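Adenylation domain (Streptomyces sp., PDB 5N9X) is an adenylation domain of the ANL family of AMP-binding enzymes, modelled here with adenosine-5'-triphosphate and threonine bound. Local coordinates at residues F24-A28 with Y46-H50; T358-L364 with V408-A412. All coordinates share one frame; numbering follows the deposited sequence.

Contact 1 (F24-A28 with Y46-H50); sequences FSRAA and YGLLH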
ATOM      1  N   PHE A  24      14.287 -12.334 -10.335  1.00 12.79           N
ATOM      2  CA  PHE A  24      15.422 -11.452 -10.532  1.00 16.43           C
ATOM      3  C   PHE A  24      16.555 -12.143 -11.310  1.00 24.44           C
ATOM      4  O   PHE A  24      17.224 -11.509 -12.128  1.00 18.81           O
ATOM      5  CB  PHE A  24      15.974 -10.945  -9.205  1.00 13.34           C
ATOM      6  CG  PHE A  24      17.111  -9.974  -9.368  1.00 17.88           C
ATOM      7  CD1 PHE A  24      16.969  -8.858 -10.178  1.00 14.21           C
ATOM      8  CD2 PHE A  24      18.309 -10.169  -8.718  1.00 13.13           C
ATOM      9  CE1 PHE A  24      18.005  -7.953 -10.332  1.00 15.06           C
ATOM     10  CE2 PHE A  24      19.360  -9.275  -8.879  1.00 17.84           C
ATOM     11  CZ  PHE A  24      19.204  -8.164  -9.687  1.00 13.35           C
ATOM     12  N   SER A  25      16.772 -13.428 -11.035  1.00 15.69           N
ATOM     13  CA  SER A  25      17.842 -14.191 -11.671  1.00 16.10           C
ATOM     14  C   SER A  25      17.634 -14.285 -13.176  1.00 19.68           C
ATOM     15  O   SER A  25      18.535 -14.027 -13.972  1.00 22.83           O
ATOM     16  CB  SER A  25      17.923 -15.588 -11.060  1.00 20.05           C
ATOM     17  OG  SER A  25      18.632 -16.467 -11.908  1.00 25.18           O
ATOM     18  N   ARG A  26      16.424 -14.646 -13.558  1.00 20.52           N
ATOM     19  CA  ARG A  26      16.068 -14.712 -14.958  1.00 20.06           C
ATOM     20  C   ARG A  26      16.326 -13.371 -15.653  1.00 20.00           C
ATOM     21  O   ARG A  26      17.149 -13.282 -16.547  1.00 19.30           O
ATOM     22  CB  ARG A  26      14.613 -15.132 -15.090  1.00 17.94           C
ATOM     23  CG  ARG A  26      14.137 -15.298 -16.488  1.00 20.04           C
ATOM     24  CD  ARG A  26      12.709 -14.888 -16.521  1.00 26.63           C
ATOM     25  NE  ARG A  26      11.822 -16.043 -16.585  1.00 44.28           N
ATOM     26  CZ  ARG A  26      10.523 -15.995 -16.302  1.00 46.77           C
ATOM     27  NH1 ARG A  26       9.960 -14.852 -15.912  1.00 29.69           N
ATOM     28  NH2 ARG A  26       9.787 -17.098 -16.389  1.00 50.69           N
ATOM     29  N   ALA A  27      15.646 -12.323 -15.208  1.00 21.06           N
ATOM     30  CA  ALA A  27      15.824 -11.003 -15.795  1.00 19.56           C
ATOM     31  C   ALA A  27      17.284 -10.545 -15.819  1.00 18.03           C
ATOM     32  O   ALA A  27      17.725  -9.938 -16.794  1.00 18.53           O
ATOM     33  CB  ALA A  27      14.978  -9.991 -15.045  1.00 17.63           C
ATOM     34  N   ALA A  28      18.025 -10.814 -14.747  1.00 12.34           N
ATOM     35  CA  ALA A  28      19.415 -10.375 -14.673  1.00 16.02           C
ATOM     36  C   ALA A  28      20.307 -11.222 -15.570  1.00 16.08           C
ATOM     37  O   ALA A  28      21.174 -10.684 -16.254  1.00 21.43           O
ATOM     38  CB  ALA A  28      19.930 -10.402 -13.236  1.00 12.34           C
ATOM     39  N   TYR A  46      21.429  -4.465 -14.316  1.00 14.59           N
ATOM     40  CA  TYR A  46      20.978  -5.739 -13.779  1.00 15.92           C
ATOM     41  C   TYR A  46      22.162  -6.633 -13.414  1.00 14.86           C
ATOM     42  O   TYR A  46      22.276  -7.062 -12.269  1.00 19.92           O
ATOM     43  CB  TYR A  46      20.069  -6.437 -14.785  1.00 15.54           C
ATOM     44  CG  TYR A  46      18.611  -6.082 -14.620  1.00 18.80           C
ATOM     45  CD1 TYR A  46      17.790  -6.802 -13.755  1.00 15.33           C
ATOM     46  CD2 TYR A  46      18.054  -5.022 -15.333  1.00 15.44           C
ATOM     47  CE1 TYR A  46      16.457  -6.469 -13.608  1.00 18.08           C
ATOM     48  CE2 TYR A  46      16.738  -4.682 -15.195  1.00 12.66           C
ATOM     49  CZ  TYR A  46      15.934  -5.403 -14.336  1.00 16.55           C
ATOM     50  OH  TYR A  46      14.602  -5.061 -14.201  1.00 17.52           O
ATOM     51  N   GLY A  47      23.052  -6.871 -14.375  1.00 20.05           N
ATOM     52  CA  GLY A  47      24.283  -7.618 -14.141  1.00 18.44           C
ATOM     53  C   GLY A  47      25.061  -7.241 -12.885  1.00 18.45           C
ATOM     54  O   GLY A  47      25.483  -8.129 -12.129  1.00 18.03           O
ATOM     55  N   LEU A  48      25.250  -5.942 -12.646  1.00 19.24           N
ATOM     56  CA  LEU A  48      26.033  -5.504 -11.480  1.00 28.60           C
ATOM     57  C   LEU A  48      25.232  -5.576 -10.171  1.00 20.12           C
ATOM     58  O   LEU A  48      25.778  -5.945  -9.126  1.00 23.66           O
ATOM     59  CB  LEU A  48      26.597  -4.087 -11.707  1.00 26.75           C
ATOM     60  CG  LEU A  48      27.291  -3.423 -10.499  1.00 34.11           C
ATOM     61  CD1 LEU A  48      28.657  -4.036 -10.142  1.00 23.60           C
ATOM     62  CD2 LEU A  48      27.420  -1.887 -10.722  1.00 30.19           C
ATOM     63  N   LEU A  49      23.946  -5.233 -10.229  1.00 19.80           N
ATOM     64  CA  LEU A  49      23.046  -5.460  -9.098  1.00 15.68           C
ATOM     65  C   LEU A  49      23.046  -6.949  -8.693  1.00 15.91           C
ATOM     66  O   LEU A  49      23.147  -7.279  -7.505  1.00 14.61           O
ATOM     67  CB  LEU A  49      21.625  -4.979  -9.433  1.00 13.63           C
ATOM     68  CG  LEU A  49      20.566  -5.036  -8.312  1.00 14.88           C
ATOM     69  CD1 LEU A  49      21.110  -4.542  -6.944  1.00 14.16           C
ATOM     70  CD2 LEU A  49      19.276  -4.308  -8.680  1.00 13.37           C
ATOM     71  N   HIS A  50      22.966  -7.838  -9.682  1.00 14.67           N
ATOM     72  CA  HIS A  50      23.005  -9.266  -9.414  1.00 13.80           C
ATOM     73  C   HIS A  50      24.296  -9.687  -8.716  1.00 20.75           C
ATOM     74  O   HIS A  50      24.266 -10.448  -7.746  1.00 19.81           O
ATOM     75  CB  HIS A  50      22.830 -10.072 -10.693  1.00 16.11           C
ATOM     76  CG  HIS A  50      22.679 -11.538 -10.444  1.00 22.51           C
ATOM     77  ND1 HIS A  50      23.703 -12.441 -10.648  1.00 24.04           N
ATOM     78  CD2 HIS A  50      21.629 -12.257  -9.976  1.00 18.08           C
ATOM     79  CE1 HIS A  50      23.282 -13.654 -10.334  1.00 23.79           C
ATOM     80  NE2 HIS A  50      22.028 -13.570  -9.923  1.00 22.92           N
TER
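The far half of the F24 ring meets three residues of 46-50 at oblique angles, while A28 CB, one turn on in F24's own helix, covers one ring face, 4.2 Å above the plane and displaced toward the rim. CE1 of F24 lies 3.6 Å from CD1 of Y46. CZ reaches the branch point of L49, with F24 CZ to L49 CG at 3.7 Å, and CE2 comes equally near to the backbone at H50 CA. The imidazole of H50 receives F24 CE2 at its edge, near the ring plane, 3.9 Å from CD2. The two rings meet obliquely, planes at 45° and centroids 5.8 Å apart. With CG of F24 anti to the backbone N (chi1 -177°), the phenyl ring extends across to helix 46-62 and ends among Y46, L49 and H50.

Two alanines, A27 and A28, make the rest of this helix's contact with 46-50. A28 puts CB 3.9 Å from CB of H50, and A27 CB lies beside Y46 CE1. Backbones consequently come close at this end, where A28 CA and Y46 CA are 5.0 Å apart, although the short axes stay 9.6 Å apart at their closest. The contacts across the segments are apolar and van der Waals in kind; the phenol hydroxyl of Y46 bonds the carbonyl of A226. L86 of helix 79-90 and W219 of helix 213-222 also touch F24, and L49 packs on A36 and L37 of strand 35-39. The arrangement is a pair of helices crossing at -138°, nearer antiparallel than parallel, joined through the strands 35-39 and 42-45, within the AMP-binding region of an ANL-family enzyme.

Contact 2 (T358-L364 with V408-A412); sequences TGEPGEL and VSRRA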
ATOM      1  N   THR A 358     -27.208  -9.818  -5.656  1.00 39.86           N
ATOM      2  CA  THR A 358     -26.692  -8.758  -6.536  1.00 34.55           C
ATOM      3  C   THR A 358     -27.181  -7.366  -6.105  1.00 44.72           C
ATOM      4  O   THR A 358     -28.364  -7.172  -5.802  1.00 41.71           O
ATOM      5  CB  THR A 358     -27.092  -9.018  -8.006  1.00 34.31           C
ATOM      6  OG1 THR A 358     -26.335 -10.123  -8.506  1.00 38.70           O
ATOM      7  CG2 THR A 358     -26.810  -7.808  -8.883  1.00 41.34           C
ATOM      8  N   GLY A 359     -26.268  -6.398  -6.062  1.00 36.08           N
ATOM      9  CA  GLY A 359     -26.606  -5.072  -5.581  1.00 25.14           C
ATOM     10  C   GLY A 359     -26.662  -5.016  -4.062  1.00 33.51           C
ATOM     11  O   GLY A 359     -26.822  -3.946  -3.467  1.00 35.46           O
ATOM     12  N   GLU A 360     -26.535  -6.163  -3.411  1.00 26.17           N
ATOM     13  CA  GLU A 360     -26.550  -6.171  -1.955  1.00 33.18           C
ATOM     14  C   GLU A 360     -25.131  -6.104  -1.384  1.00 24.89           C
ATOM     15  O   GLU A 360     -24.253  -6.856  -1.802  1.00 25.22           O
ATOM     16  CB  GLU A 360     -27.277  -7.410  -1.438  1.00 31.92           C
ATOM     17  CG  GLU A 360     -27.675  -7.331   0.006  1.00 32.08           C
ATOM     18  CD  GLU A 360     -27.706  -8.688   0.676  1.00 35.74           C
ATOM     19  OE1 GLU A 360     -27.974  -9.708  -0.006  1.00 40.43           O
ATOM     20  OE2 GLU A 360     -27.471  -8.721   1.897  1.00 40.82           O
ATOM     21  N   PRO A 361     -24.904  -5.183  -0.443  1.00 24.58           N
ATOM     22  CA  PRO A 361     -23.616  -5.018   0.242  1.00 34.21           C
ATOM     23  C   PRO A 361     -23.324  -6.177   1.192  1.00 33.72           C
ATOM     24  O   PRO A 361     -24.249  -6.656   1.836  1.00 35.75           O
ATOM     25  CB  PRO A 361     -23.792  -3.713   1.037  1.00 29.47           C
ATOM     26  CG  PRO A 361     -24.949  -3.010   0.389  1.00 28.51           C
ATOM     27  CD  PRO A 361     -25.851  -4.109  -0.103  1.00 31.74           C
ATOM     28  N   GLY A 362     -22.074  -6.612   1.279  1.00 31.59           N
ATOM     29  CA  GLY A 362     -21.688  -7.610   2.257  1.00 30.43           C
ATOM     30  C   GLY A 362     -20.188  -7.590   2.445  1.00 28.54           C
ATOM     31  O   GLY A 362     -19.498  -6.830   1.763  1.00 31.92           O
ATOM     32  N   GLU A 363     -19.678  -8.414   3.357  1.00 23.26           N
ATOM     33  CA  GLU A 363     -18.235  -8.518   3.566  1.00 26.74           C
ATOM     34  C   GLU A 363     -17.519  -9.364   2.498  1.00 25.13           C
ATOM     35  O   GLU A 363     -17.891 -10.525   2.237  1.00 19.95           O
ATOM     36  CB  GLU A 363     -17.922  -9.092   4.959  1.00 19.84           C
ATOM     37  CG  GLU A 363     -16.412  -9.160   5.227  1.00 20.82           C
ATOM     38  CD  GLU A 363     -16.038  -9.678   6.614  1.00 31.89           C
ATOM     39  OE1 GLU A 363     -16.886 -10.304   7.289  1.00 32.74           O
ATOM     40  OE2 GLU A 363     -14.879  -9.458   7.026  1.00 26.97           O
ATOM     41  N   LEU A 364     -16.470  -8.796   1.903  1.00 18.61           N
ATOM     42  CA  LEU A 364     -15.700  -9.548   0.921  1.00 19.94           C
ATOM     43  C   LEU A 364     -14.748 -10.516   1.609  1.00 19.65           C
ATOM     44  O   LEU A 364     -14.025 -10.133   2.535  1.00 18.29           O
ATOM     45  CB  LEU A 364     -14.929  -8.617  -0.008  1.00 22.44           C
ATOM     46  CG  LEU A 364     -13.898  -9.240  -0.943  1.00 17.52           C
ATOM     47  CD1 LEU A 364     -14.564  -9.786  -2.187  1.00 18.78           C
ATOM     48  CD2 LEU A 364     -12.897  -8.189  -1.330  1.00 19.57           C
ATOM     49  N   VAL A 408     -18.573  -4.635   0.073  1.00 27.38           N
ATOM     50  CA  VAL A 408     -18.735  -4.482  -1.373  1.00 25.12           C
ATOM     51  C   VAL A 408     -20.089  -5.029  -1.865  1.00 32.03           C
ATOM     52  O   VAL A 408     -20.791  -5.741  -1.129  1.00 24.11           O
ATOM     53  CB  VAL A 408     -17.615  -5.211  -2.163  1.00 19.59           C
ATOM     54  CG1 VAL A 408     -16.250  -4.813  -1.665  1.00 21.85           C
ATOM     55  CG2 VAL A 408     -17.782  -6.713  -2.063  1.00 18.84           C
ATOM     56  N   SER A 409     -20.442  -4.699  -3.113  1.00 28.98           N
ATOM     57  CA  SER A 409     -21.595  -5.308  -3.795  1.00 30.80           C
ATOM     58  C   SER A 409     -21.208  -5.799  -5.179  1.00 27.36           C
ATOM     59  O   SER A 409     -20.329  -5.226  -5.822  1.00 32.97           O
ATOM     60  CB  SER A 409     -22.770  -4.326  -3.920  1.00 25.98           C
ATOM     61  OG  SER A 409     -22.318  -3.010  -4.155  1.00 29.45           O
ATOM     62  N   ARG A 410     -21.843  -6.875  -5.624  1.00 32.02           N
ATOM     63  CA  ARG A 410     -21.715  -7.296  -7.009  1.00 39.64           C
ATOM     64  C   ARG A 410     -22.811  -6.607  -7.823  1.00 41.84           C
ATOM     65  O   ARG A 410     -23.996  -6.915  -7.635  1.00 43.19           O
ATOM     66  CB  ARG A 410     -21.828  -8.813  -7.146  1.00 39.20           C
ATOM     67  CG  ARG A 410     -21.905  -9.262  -8.592  1.00 44.72           C
ATOM     68  CD  ARG A 410     -22.533 -10.638  -8.771  1.00 49.04           C
ATOM     69  NE  ARG A 410     -23.113 -10.730 -10.113  1.00 67.23           N
ATOM     70  CZ  ARG A 410     -22.864 -11.697 -10.993  1.00 76.55           C
ATOM     71  NH1 ARG A 410     -22.045 -12.699 -10.688  1.00 71.18           N
ATOM     72  NH2 ARG A 410     -23.444 -11.663 -12.187  1.00 74.09           N
ATOM     73  N   ARG A 411     -22.419  -5.668  -8.691  1.00 37.42           N
ATOM     74  CA  ARG A 411     -23.341  -4.963  -9.589  1.00 41.36           C
ATOM     75  C   ARG A 411     -23.654  -5.881 -10.761  1.00 39.30           C
ATOM     76  O   ARG A 411     -22.868  -6.783 -11.062  1.00 33.77           O
ATOM     77  CB  ARG A 411     -22.742  -3.629 -10.102  1.00 36.99           C
ATOM     78  CG  ARG A 411     -21.942  -3.733 -11.439  1.00 37.70           C
ATOM     79  CD  ARG A 411     -21.062  -2.504 -11.769  1.00 32.78           C
ATOM     80  NE  ARG A 411     -21.651  -1.246 -11.306  1.00 47.76           N
ATOM     81  CZ  ARG A 411     -21.215  -0.026 -11.623  1.00 43.83           C
ATOM     82  NH1 ARG A 411     -20.177   0.132 -12.436  1.00 31.62           N
ATOM     83  NH2 ARG A 411     -21.840   1.044 -11.124  1.00 41.11           N
ATOM     84  N   ALA A 412     -24.792  -5.656 -11.414  1.00 45.54           N
ATOM     85  CA  ALA A 412     -25.119  -6.360 -12.655  1.00 41.64           C
ATOM     86  C   ALA A 412     -23.979  -6.185 -13.635  1.00 43.32           C
ATOM     87  O   ALA A 412     -23.546  -5.061 -13.891  1.00 46.86           O
ATOM     88  CB  ALA A 412     -26.416  -5.845 -13.255  1.00 40.08           C
TER
HETATM   89  O   HOH W   1     -23.480  -8.351  -3.959  1.00 23.00           O
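The residues leading into strand 362-367 run beside the end of strand 400-410, where the two strands form an antiparallel hydrogen-bonded pair at G362 and V408. G362 N donates to V408 O at 2.9 Å, in the carbonyl plane, and V408 N returns a bond to G362 O with an N-H...O angle of 161°. Toward T358 the regular pairing gives way. P361, which has no N-H, approaches V408 O through its CA at 3.2 Å in a CA-H...O contact, so the carbonyl that accepts from G362 N also meets this carbon. Between E360 and R410 a water takes over, donating to E360 O and accepting from R410 N at 2.8 Å. Direct bonding resumes at G359, whose N donates to R410 O over 2.8 Å; this donor stands 36° out of the carbonyl plane.

Side chains add modest packing. T358 has CG2 anti to its N and OG1 beside it (chi1 -72°), which brings the methyl to 3.2 Å from R410 O. OG1 approaches the R410 guanidinium obliquely, nearest NE, without a hydrogen bond; that NE is buried here with no partner in the model. S409 presents CB to E360 O at 3.6 Å and sends its hydroxyl to Q419. At the inner end, V408 CG2 meets L364 CB at 4.0 Å.

Neighbouring strands extend the sheet on both flanks: E363 bonds through its backbone to V349 of strand 345-349, and S409 likewise to V417 of strand 416-421. V408 also packs on I348 and on I337 of strand 336-340, its side chain about 8 Å from the bound adenosine-5'-triphosphate.

Overall arrangement
Contacts 1 and 2 lie far apart, with centres 44 Å and nearest atoms about 28 Å from each other, and they share no secondary-structure element. Along the chain contact 1 closes before contact 2 opens. Five of the six touching residues in contact 1 are buried, and apolar and aromatic packing joins two helices there. Contact 2 is only partly buried: four of its eleven touching residues are buried and five exposed, and three backbone hydrogen bonds plus a water tie a loop and the strand it leads into to the end of strand 400-410. Its inner end at V408 and L364 is buried, whereas T358, G359 and R410 are exposed. Side-chain packing carries contact 1, main-chain polar groups contact 2.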